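Local coordinates for catalase (Bacillus pumilus, PDB 4QOL) that breaks down hydrogen peroxide to water and oxygen at a haem centre and also shows peroxidase-like reactivity toward phenolic substrates, at the interface of chains A and B. Coordinates in Å, arbitrary orientation; residue numbers count along the deposited sequence, not the author numbering. Chains: chain A/B, Catalase.

The interface of chains A and B. Residues chain A 100, 103-105, 108, 236, 240; chain B 103-105, 240.
Around a two-fold axis of the catalase tetramer, the loops holding A:Pro105 and B:Phe240 meet, and each chain lays its phenylalanine ring against the proline of the other. B:Phe240 lies in the loop between helices 229-236 and 242-253; its flat ring offers a face to proline and a rim to leucine and histidine. A:Pro105 comes over that face, its CD lying 3.8 Å from the B:Phe240 ring centroid in a CH-pi contact, displaced toward the CD2 rim, while A:Pro105 CG sits above B:Phe240 CG. Proline suits this place because its compact, restricted ring presents the CD methylene, polarised by the adjoining nitrogen, to an aromatic face. At the far end, A:Leu108 meets the ring tip to tip, A:Leu108 CD2 standing 3.7 Å from B:Phe240 CE1 and A:Leu108 CD1 touching B:Phe240 CE1 and CZ. Both leucine methyls lie on the A:Pro105 side of the ring plane, just outside the rim, and their fork lets them cover it together. A:His100 turns its flat imidazole almost perpendicular, at 84°, and takes B:Phe240 CZ on its face, with ND1 at the phenyl edge. The B:Phe240 CG sits between its own backbone N and carbonyl carbon (chi1 63°), a cramped choice that points the ring into this cluster. An alanine here would probably open a gap beneath A:Pro105 and leave the A:Leu108 methyls and the A:His100 face without their aromatic partner. The twin contact, B:Pro105 CD over the A:Phe240 ring, repeats the geometry. Nearer the axis the backbones pass closely, which side-chain-free glycine and small serine suit. A:Gly103 O lies 3.2 Å from B:Ser104 CA. Its twin, B:Gly103 O to A:Ser104 CA, is also 3.2 Å, and A:Ser104 CB lies 3.7 Å from that B:Gly103 O.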
ATOM      1  N   HIS A 100      23.188   0.691  -7.044  1.00 14.23           N
ATOM      2  CA  HIS A 100      22.566  -0.472  -7.708  1.00 14.61           C
ATOM      3  C   HIS A 100      21.613  -1.172  -6.719  1.00 14.14           C
ATOM      4  O   HIS A 100      21.612  -0.873  -5.535  1.00 13.68           O
ATOM      5  CB  HIS A 100      23.583  -1.422  -8.319  1.00 15.31           C
ATOM      6  CG  HIS A 100      24.258  -0.867  -9.533  1.00 16.08           C
ATOM      7  ND1 HIS A 100      23.792  -1.049 -10.815  1.00 18.10           N
ATOM      8  CD2 HIS A 100      25.305  -0.014  -9.625  1.00 16.18           C
ATOM      9  CE1 HIS A 100      24.603  -0.437 -11.659  1.00 15.82           C
ATOM     10  NE2 HIS A 100      25.515   0.213 -10.971  1.00 19.69           N
ATOM     11  N   GLY A 103      20.995  -7.239  -4.102  0.50 15.54           N
ATOM     12  CA  GLY A 103      21.517  -8.287  -4.900  0.50 16.09           C
ATOM     13  C   GLY A 103      22.718  -7.824  -5.710  0.50 15.74           C
ATOM     14  O   GLY A 103      23.392  -8.681  -6.189  0.50 16.82           O
ATOM     15  N   SER A 104      22.996  -6.508  -5.832  1.00 15.27           N
ATOM     16  CA  SER A 104      24.075  -6.067  -6.698  1.00 16.01           C
ATOM     17  C   SER A 104      25.414  -6.318  -5.994  1.00 15.70           C
ATOM     18  O   SER A 104      25.481  -6.491  -4.772  1.00 15.85           O
ATOM     19  CB  SER A 104      23.939  -4.559  -7.057  1.00 16.34           C
ATOM     20  OG  SER A 104      23.923  -3.694  -5.945  1.00 15.48           O
ATOM     21  N   PRO A 105      26.507  -6.401  -6.752  1.00 16.01           N
ATOM     22  CA  PRO A 105      27.802  -6.692  -6.137  1.00 16.00           C
ATOM     23  C   PRO A 105      28.354  -5.562  -5.246  1.00 15.85           C
ATOM     24  O   PRO A 105      28.090  -4.377  -5.444  1.00 15.78           O
ATOM     25  CB  PRO A 105      28.730  -6.883  -7.330  1.00 15.53           C
ATOM     26  CG  PRO A 105      27.796  -7.220  -8.441  1.00 16.57           C
ATOM     27  CD  PRO A 105      26.592  -6.415  -8.222  1.00 15.47           C
ATOM     28  N   LEU A 108      31.511  -2.801  -6.723  1.00 14.34           N
ATOM     29  CA  LEU A 108      31.350  -1.654  -7.574  1.00 14.84           C
ATOM     30  C   LEU A 108      31.892  -0.371  -6.963  1.00 15.74           C
ATOM     31  O   LEU A 108      31.959  -0.254  -5.759  1.00 17.79           O
ATOM     32  CB  LEU A 108      29.880  -1.465  -7.896  1.00 14.72           C
ATOM     33  CG  LEU A 108      29.092  -2.685  -8.388  1.00 15.56           C
ATOM     34  CD1 LEU A 108      27.642  -2.363  -8.745  1.00 14.82           C
ATOM     35  CD2 LEU A 108      29.777  -3.302  -9.628  1.00 15.74           C
ATOM     36  N   GLN A 236      34.937  -9.875  -7.551  1.00 16.77           N
ATOM     37  CA  GLN A 236      33.621  -9.988  -8.165  1.00 17.80           C
ATOM     38  C   GLN A 236      33.407 -11.283  -8.945  1.00 18.04           C
ATOM     39  O   GLN A 236      32.285 -11.835  -8.921  1.00 19.35           O
ATOM     40  CB  GLN A 236      33.368  -8.791  -9.090  1.00 16.81           C
ATOM     41  CG  GLN A 236      31.920  -8.673  -9.560  1.00 17.54           C
ATOM     42  CD  GLN A 236      31.695  -7.384 -10.319  1.00 16.46           C
ATOM     43  OE1 GLN A 236      31.863  -6.301  -9.747  1.00 18.06           O
ATOM     44  NE2 GLN A 236      31.281  -7.463 -11.588  1.00 17.03           N
ATOM     45  N   PHE A 240      29.700 -11.865  -5.112  1.00 18.23           N
ATOM     46  CA  PHE A 240      29.011 -10.607  -5.321  1.00 16.28           C
ATOM     47  C   PHE A 240      28.474 -10.037  -3.989  1.00 16.46           C
ATOM     48  O   PHE A 240      27.770  -9.028  -3.973  1.00 16.62           O
ATOM     49  CB  PHE A 240      27.907 -10.728  -6.378  1.00 16.02           C
ATOM     50  CG  PHE A 240      26.810 -11.637  -5.999  1.00 17.62           C
ATOM     51  CD1 PHE A 240      26.932 -13.004  -6.214  1.00 18.92           C
ATOM     52  CD2 PHE A 240      25.648 -11.163  -5.438  1.00 16.98           C
ATOM     53  CE1 PHE A 240      25.887 -13.892  -5.882  1.00 20.02           C
ATOM     54  CE2 PHE A 240      24.601 -12.035  -5.078  1.00 19.05           C
ATOM     55  CZ  PHE A 240      24.724 -13.406  -5.292  1.00 19.98           C
TER
ATOM     56  N   GLY B 103      19.169  -6.823  -8.603  0.50 15.39           N
ATOM     57  CA  GLY B 103      20.481  -6.345  -9.085  0.50 14.99           C
ATOM     58  C   GLY B 103      21.558  -7.408  -9.164  0.50 15.13           C
ATOM     59  O   GLY B 103      22.746  -7.133  -9.372  0.50 15.24           O
ATOM     60  N   SER B 104      21.116  -8.647  -9.076  1.00 15.28           N
ATOM     61  CA  SER B 104      22.016  -9.784  -8.863  1.00 15.64           C
ATOM     62  C   SER B 104      22.599 -10.213 -10.216  1.00 15.11           C
ATOM     63  O   SER B 104      22.088  -9.863 -11.291  1.00 16.27           O
ATOM     64  CB  SER B 104      21.336 -10.969  -8.217  1.00 16.08           C
ATOM     65  OG  SER B 104      20.250 -11.480  -8.984  1.00 16.76           O
ATOM     66  N   PRO B 105      23.741 -10.902 -10.175  1.00 15.65           N
ATOM     67  CA  PRO B 105      24.377 -11.251 -11.452  1.00 15.18           C
ATOM     68  C   PRO B 105      23.619 -12.247 -12.305  1.00 15.57           C
ATOM     69  O   PRO B 105      22.901 -13.135 -11.789  1.00 15.74           O
ATOM     70  CB  PRO B 105      25.761 -11.814 -11.019  1.00 15.40           C
ATOM     71  CG  PRO B 105      25.998 -11.232  -9.695  1.00 16.20           C
ATOM     72  CD  PRO B 105      24.628 -11.189  -9.041  1.00 15.93           C
ATOM     73  N   PHE B 240      27.886  -7.901 -14.380  1.00 22.95           N
ATOM     74  CA  PHE B 240      26.891  -8.587 -13.597  1.00 20.66           C
ATOM     75  C   PHE B 240      25.487  -8.475 -14.259  1.00 20.02           C
ATOM     76  O   PHE B 240      24.483  -8.910 -13.674  1.00 18.49           O
ATOM     77  CB  PHE B 240      26.869  -8.082 -12.139  1.00 19.64           C
ATOM     78  CG  PHE B 240      26.506  -6.642 -11.977  1.00 19.54           C
ATOM     79  CD1 PHE B 240      27.455  -5.663 -12.119  1.00 19.94           C
ATOM     80  CD2 PHE B 240      25.230  -6.285 -11.646  1.00 19.22           C
ATOM     81  CE1 PHE B 240      27.157  -4.341 -11.985  1.00 20.23           C
ATOM     82  CE2 PHE B 240      24.900  -4.949 -11.570  1.00 19.94           C
ATOM     83  CZ  PHE B 240      25.855  -3.977 -11.707  1.00 21.42           C
TER